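Local coordinates for protein beta-L-arabinobiosidase (Bacteroides thetaiotaomicron, PDB 5MQR) that takes part in the breakdown of plant pectin by a gut bacterium as a glycoside hydrolase, probably releasing arabinofuranose-containing side-chain sugars, at residues Thr429-Val441 / Gln451-Lys464. Sequence-based numbering, arbitrary orientation.
Sequences TNWNIYSPVWAPV and QDKDPFDYAKVERK. With CA (calcium ion), chain J.
Tyr-434 meets the calcium loop with the rim of its ring: Asp-457 OD1 lies in the ring plane beside CE2, and Tyr-434 OH donates to the syn lone pair of Asp-457 OD2, 2.8 Å away. With CG anti to the backbone N (chi1 178°), the phenol reaches past Lys-460 to this carboxylate, whose OD2 is also hydrogen-bonded to Thr-356 OG1. Asp-457 gives its backbone O to the calcium ion while its carboxylate accepts from Tyr-434, an arrangement consistent with a second-shell tyrosine positioning a first-shell ligand.

Trp-438 works mainly through its root. Its CB packs against Asp-454 CB at 3.7 Å, its O accepts a nearly straight bond from Lys-453 N at 2.8 Å, and a water joins its N to Asp-454 OD2. The type I turn from Pro-436 to Ala-439 is thereby pinned beside the site where calcium is bound by both carboxylate oxygens of Asp-452 at the strand end, the backbone O of Asp-454 and Asp-457, two waters and Glu-597.

At the far end, Arg-463 lies across Trp-431. Its CB sits 3.7 Å from the six-membered ring centroid in a CH-pi contact, and a bend at chi2 (60°) brings CD over the same indole, 3.6 Å from Trp-431 CE2. The guanidinium, turned steeply to that ring, takes Asn-430 CB over its centre and pairs through NE with Asp-417.

Between these ends, Asn-432 and Tyr-434 form antiparallel hydrogen-bonded pairs with Glu-462 and Lys-460. In what is probably a carbohydrate-binding-module-like domain, strand 431-435 thus runs between parallel strand 52-57 and antiparallel strand 460-468, with Trp-431 and Val-461 resting on Leu-448 of strand 447-452 in the second sheet.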
# COMPACT_ATOMS: atom_id res chain seq x y z
N THR A 429 -8.12 -5.71 -12.80
CA THR A 429 -6.95 -5.54 -11.93
C THR A 429 -7.25 -5.83 -10.45
O THR A 429 -6.36 -6.21 -9.70
CB THR A 429 -6.40 -4.07 -12.05
OG1 THR A 429 -7.48 -3.13 -11.89
CG2 THR A 429 -5.77 -3.83 -13.42
N ASN A 430 -8.49 -5.62 -10.03
CA ASN A 430 -8.92 -5.84 -8.66
C ASN A 430 -9.59 -7.21 -8.41
O ASN A 430 -10.07 -7.45 -7.29
CB ASN A 430 -9.90 -4.75 -8.26
CG ASN A 430 -9.26 -3.39 -8.21
OD1 ASN A 430 -8.23 -3.19 -7.56
ND2 ASN A 430 -9.88 -2.44 -8.87
N TRP A 431 -9.62 -8.08 -9.42
CA TRP A 431 -10.25 -9.40 -9.28
C TRP A 431 -9.22 -10.50 -9.41
O TRP A 431 -8.35 -10.42 -10.25
CB TRP A 431 -11.35 -9.58 -10.30
CG TRP A 431 -12.59 -8.89 -9.90
CD1 TRP A 431 -12.88 -7.57 -10.08
CD2 TRP A 431 -13.71 -9.46 -9.23
NE1 TRP A 431 -14.12 -7.28 -9.58
CE2 TRP A 431 -14.66 -8.43 -9.05
CE3 TRP A 431 -14.02 -10.76 -8.78
CZ2 TRP A 431 -15.89 -8.64 -8.43
CZ3 TRP A 431 -15.24 -10.98 -8.17
CH2 TRP A 431 -16.17 -9.92 -7.99
N ASN A 432 -9.31 -11.48 -8.52
CA ASN A 432 -8.54 -12.71 -8.63
C ASN A 432 -9.37 -13.70 -9.43
O ASN A 432 -10.56 -13.84 -9.19
CB ASN A 432 -8.21 -13.23 -7.24
CG ASN A 432 -7.24 -12.31 -6.53
OD1 ASN A 432 -7.47 -11.10 -6.42
ND2 ASN A 432 -6.11 -12.85 -6.12
N ILE A 433 -8.75 -14.31 -10.43
CA ILE A 433 -9.46 -15.09 -11.43
C ILE A 433 -8.74 -16.43 -11.60
O ILE A 433 -7.51 -16.49 -11.73
CB ILE A 433 -9.55 -14.30 -12.76
CG1 ILE A 433 -10.47 -13.10 -12.61
CG2 ILE A 433 -10.08 -15.18 -13.88
CD1 ILE A 433 -10.47 -12.21 -13.82
N TYR A 434 -9.53 -17.50 -11.57
CA TYR A 434 -9.11 -18.86 -11.80
C TYR A 434 -9.93 -19.35 -12.99
O TYR A 434 -11.14 -19.49 -12.87
CB TYR A 434 -9.42 -19.69 -10.54
CG TYR A 434 -9.06 -21.15 -10.68
CD1 TYR A 434 -7.73 -21.58 -10.64
CD2 TYR A 434 -10.05 -22.10 -10.84
CE1 TYR A 434 -7.41 -22.92 -10.76
CE2 TYR A 434 -9.73 -23.44 -10.96
CZ TYR A 434 -8.41 -23.85 -10.93
OH TYR A 434 -8.09 -25.19 -11.08
N SER A 435 -9.27 -19.60 -14.12
CA SER A 435 -9.94 -19.80 -15.40
C SER A 435 -9.41 -21.02 -16.17
O SER A 435 -8.51 -20.90 -17.01
CB SER A 435 -9.87 -18.51 -16.22
OG SER A 435 -10.72 -18.61 -17.34
N PRO A 436 -9.93 -22.23 -15.84
CA PRO A 436 -9.63 -23.44 -16.62
C PRO A 436 -10.24 -23.35 -18.01
O PRO A 436 -11.21 -22.64 -18.20
CB PRO A 436 -10.30 -24.56 -15.79
CG PRO A 436 -10.46 -24.00 -14.43
CD PRO A 436 -10.75 -22.55 -14.65
N VAL A 437 -9.65 -24.06 -18.97
CA VAL A 437 -10.09 -24.00 -20.39
C VAL A 437 -11.58 -24.36 -20.51
O VAL A 437 -12.31 -23.71 -21.25
CB VAL A 437 -9.23 -24.90 -21.33
CG1 VAL A 437 -9.66 -24.75 -22.80
CG2 VAL A 437 -7.76 -24.52 -21.22
N TRP A 438 -12.01 -25.37 -19.75
CA TRP A 438 -13.40 -25.86 -19.78
C TRP A 438 -14.30 -25.27 -18.69
O TRP A 438 -15.46 -25.66 -18.56
CB TRP A 438 -13.43 -27.39 -19.74
CG TRP A 438 -13.08 -28.03 -21.07
CD1 TRP A 438 -12.50 -27.42 -22.17
CD2 TRP A 438 -13.25 -29.41 -21.43
NE1 TRP A 438 -12.31 -28.34 -23.18
CE2 TRP A 438 -12.76 -29.57 -22.75
CE3 TRP A 438 -13.76 -30.52 -20.76
CZ2 TRP A 438 -12.80 -30.78 -23.43
CZ3 TRP A 438 -13.79 -31.75 -21.44
CH2 TRP A 438 -13.31 -31.85 -22.77
N ALA A 439 -13.76 -24.31 -17.92
CA ALA A 439 -14.56 -23.53 -17.00
C ALA A 439 -14.10 -22.07 -17.01
O ALA A 439 -13.70 -21.53 -15.97
CB ALA A 439 -14.47 -24.12 -15.58
N PRO A 440 -14.18 -21.42 -18.19
CA PRO A 440 -13.53 -20.12 -18.37
C PRO A 440 -14.29 -18.97 -17.75
O PRO A 440 -15.52 -19.03 -17.60
CB PRO A 440 -13.50 -19.96 -19.89
CG PRO A 440 -14.72 -20.67 -20.35
CD PRO A 440 -14.89 -21.84 -19.41
N VAL A 441 -13.55 -17.94 -17.36
CA VAL A 441 -14.12 -16.71 -16.88
C VAL A 441 -13.99 -15.66 -17.99
O VAL A 441 -12.95 -15.57 -18.61
CB VAL A 441 -13.39 -16.26 -15.61
CG1 VAL A 441 -13.83 -14.87 -15.18
CG2 VAL A 441 -13.61 -17.28 -14.51
N GLN A 451 -18.37 -19.75 -16.69
CA GLN A 451 -18.88 -20.92 -17.39
C GLN A 451 -18.17 -22.17 -16.86
O GLN A 451 -17.06 -22.07 -16.37
CB GLN A 451 -18.67 -20.79 -18.89
CG GLN A 451 -19.50 -19.69 -19.53
CD GLN A 451 -19.15 -19.47 -21.00
OE1 GLN A 451 -17.99 -19.22 -21.35
NE2 GLN A 451 -20.15 -19.54 -21.86
N ASP A 452 -18.86 -23.32 -16.93
CA ASP A 452 -18.36 -24.58 -16.40
C ASP A 452 -18.96 -25.80 -17.15
O ASP A 452 -20.16 -26.13 -16.98
CB ASP A 452 -18.69 -24.67 -14.90
CG ASP A 452 -17.97 -25.82 -14.18
OD1 ASP A 452 -17.48 -26.77 -14.81
OD2 ASP A 452 -17.94 -25.81 -12.94
N LYS A 453 -18.13 -26.45 -17.96
CA LYS A 453 -18.48 -27.74 -18.55
C LYS A 453 -17.45 -28.79 -18.18
O LYS A 453 -17.38 -29.83 -18.83
CB LYS A 453 -18.61 -27.64 -20.07
CG LYS A 453 -17.32 -27.27 -20.77
CD LYS A 453 -17.45 -27.32 -22.28
CE LYS A 453 -18.33 -26.22 -22.84
NZ LYS A 453 -17.94 -25.97 -24.25
N ASP A 454 -16.70 -28.55 -17.11
CA ASP A 454 -15.59 -29.40 -16.74
C ASP A 454 -16.03 -30.24 -15.56
O ASP A 454 -16.27 -29.69 -14.50
CB ASP A 454 -14.37 -28.55 -16.35
CG ASP A 454 -13.08 -29.38 -16.26
OD1 ASP A 454 -13.16 -30.60 -15.96
OD2 ASP A 454 -11.98 -28.81 -16.54
N PRO A 455 -16.06 -31.57 -15.71
CA PRO A 455 -16.41 -32.43 -14.56
C PRO A 455 -15.40 -32.45 -13.45
O PRO A 455 -15.71 -32.96 -12.37
CB PRO A 455 -16.46 -33.84 -15.17
CG PRO A 455 -16.57 -33.63 -16.64
CD PRO A 455 -15.80 -32.38 -16.91
N PHE A 456 -14.19 -31.96 -13.73
CA PHE A 456 -13.09 -32.05 -12.80
C PHE A 456 -12.57 -30.69 -12.31
O PHE A 456 -11.58 -30.64 -11.61
CB PHE A 456 -11.97 -32.88 -13.45
CG PHE A 456 -12.42 -34.27 -13.81
CD1 PHE A 456 -12.53 -35.25 -12.81
CD2 PHE A 456 -12.78 -34.57 -15.10
CE1 PHE A 456 -12.98 -36.52 -13.11
CE2 PHE A 456 -13.23 -35.85 -15.41
CZ PHE A 456 -13.32 -36.82 -14.42
N ASP A 457 -13.22 -29.60 -12.65
CA ASP A 457 -12.76 -28.28 -12.22
C ASP A 457 -13.93 -27.31 -12.27
O ASP A 457 -15.04 -27.70 -12.66
CB ASP A 457 -11.55 -27.80 -13.09
CG ASP A 457 -10.47 -27.07 -12.26
OD1 ASP A 457 -10.83 -26.46 -11.22
OD2 ASP A 457 -9.28 -27.13 -12.64
N TYR A 458 -13.69 -26.06 -11.88
CA TYR A 458 -14.71 -25.04 -11.85
C TYR A 458 -14.10 -23.68 -12.15
O TYR A 458 -12.87 -23.53 -12.11
CB TYR A 458 -15.40 -25.01 -10.48
CG TYR A 458 -14.48 -25.19 -9.30
CD1 TYR A 458 -13.54 -24.18 -8.93
CD2 TYR A 458 -14.55 -26.34 -8.53
CE1 TYR A 458 -12.70 -24.37 -7.83
CE2 TYR A 458 -13.73 -26.51 -7.42
CZ TYR A 458 -12.82 -25.54 -7.07
OH TYR A 458 -12.05 -25.77 -5.97
N ALA A 459 -14.98 -22.73 -12.46
CA ALA A 459 -14.62 -21.31 -12.62
C ALA A 459 -14.66 -20.70 -11.24
O ALA A 459 -15.47 -21.08 -10.42
CB ALA A 459 -15.58 -20.59 -13.55
N LYS A 460 -13.77 -19.75 -10.99
CA LYS A 460 -13.75 -19.10 -9.69
C LYS A 460 -13.18 -17.70 -9.80
O LYS A 460 -12.12 -17.51 -10.41
CB LYS A 460 -12.94 -19.93 -8.71
CG LYS A 460 -13.10 -19.47 -7.29
CD LYS A 460 -11.95 -19.92 -6.44
CE LYS A 460 -10.78 -19.00 -6.62
NZ LYS A 460 -9.50 -19.65 -6.25
N VAL A 461 -13.90 -16.73 -9.21
CA VAL A 461 -13.45 -15.35 -9.05
C VAL A 461 -13.49 -14.98 -7.55
O VAL A 461 -14.36 -15.47 -6.83
CB VAL A 461 -14.25 -14.37 -9.93
CG1 VAL A 461 -14.16 -14.76 -11.40
CG2 VAL A 461 -15.71 -14.29 -9.56
N GLU A 462 -12.51 -14.19 -7.08
CA GLU A 462 -12.43 -13.71 -5.71
C GLU A 462 -12.24 -12.19 -5.77
O GLU A 462 -11.36 -11.70 -6.47
CB GLU A 462 -11.23 -14.26 -4.90
CG GLU A 462 -10.91 -15.73 -4.98
CD GLU A 462 -10.13 -16.31 -3.77
OE1 GLU A 462 -9.58 -15.56 -2.95
OE2 GLU A 462 -10.11 -17.57 -3.61
N ARG A 463 -13.05 -11.46 -5.01
CA ARG A 463 -12.86 -10.01 -4.83
C ARG A 463 -12.27 -9.76 -3.44
O ARG A 463 -12.96 -9.92 -2.43
CB ARG A 463 -14.18 -9.24 -5.02
CG ARG A 463 -14.06 -7.73 -4.96
CD ARG A 463 -13.14 -7.19 -6.02
NE ARG A 463 -13.28 -5.76 -6.32
CZ ARG A 463 -12.61 -4.77 -5.72
NH1 ARG A 463 -11.77 -4.99 -4.72
NH2 ARG A 463 -12.80 -3.52 -6.13
N LYS A 464 -10.99 -9.41 -3.40
CA LYS A 464 -10.38 -9.00 -2.15
C LYS A 464 -10.80 -7.55 -1.79
O LYS A 464 -10.82 -6.68 -2.64
CB LYS A 464 -8.87 -9.13 -2.24
CG LYS A 464 -8.21 -9.20 -0.89
CD LYS A 464 -6.84 -9.87 -0.97
CE LYS A 464 -6.37 -10.13 0.44
NZ LYS A 464 -4.99 -10.65 0.43
CA CA J . -17.32 -28.30 -12.91
O HOH W 1 -8.71 -6.28 -4.54
O HOH W 2 -9.18 -9.23 -5.54
O HOH W 3 -10.49 -27.00 -17.74
O HOH W 4 -16.98 -17.32 -19.48
O HOH W 5 -16.67 -30.21 -11.49
O HOH W 6 -18.07 -27.78 -10.66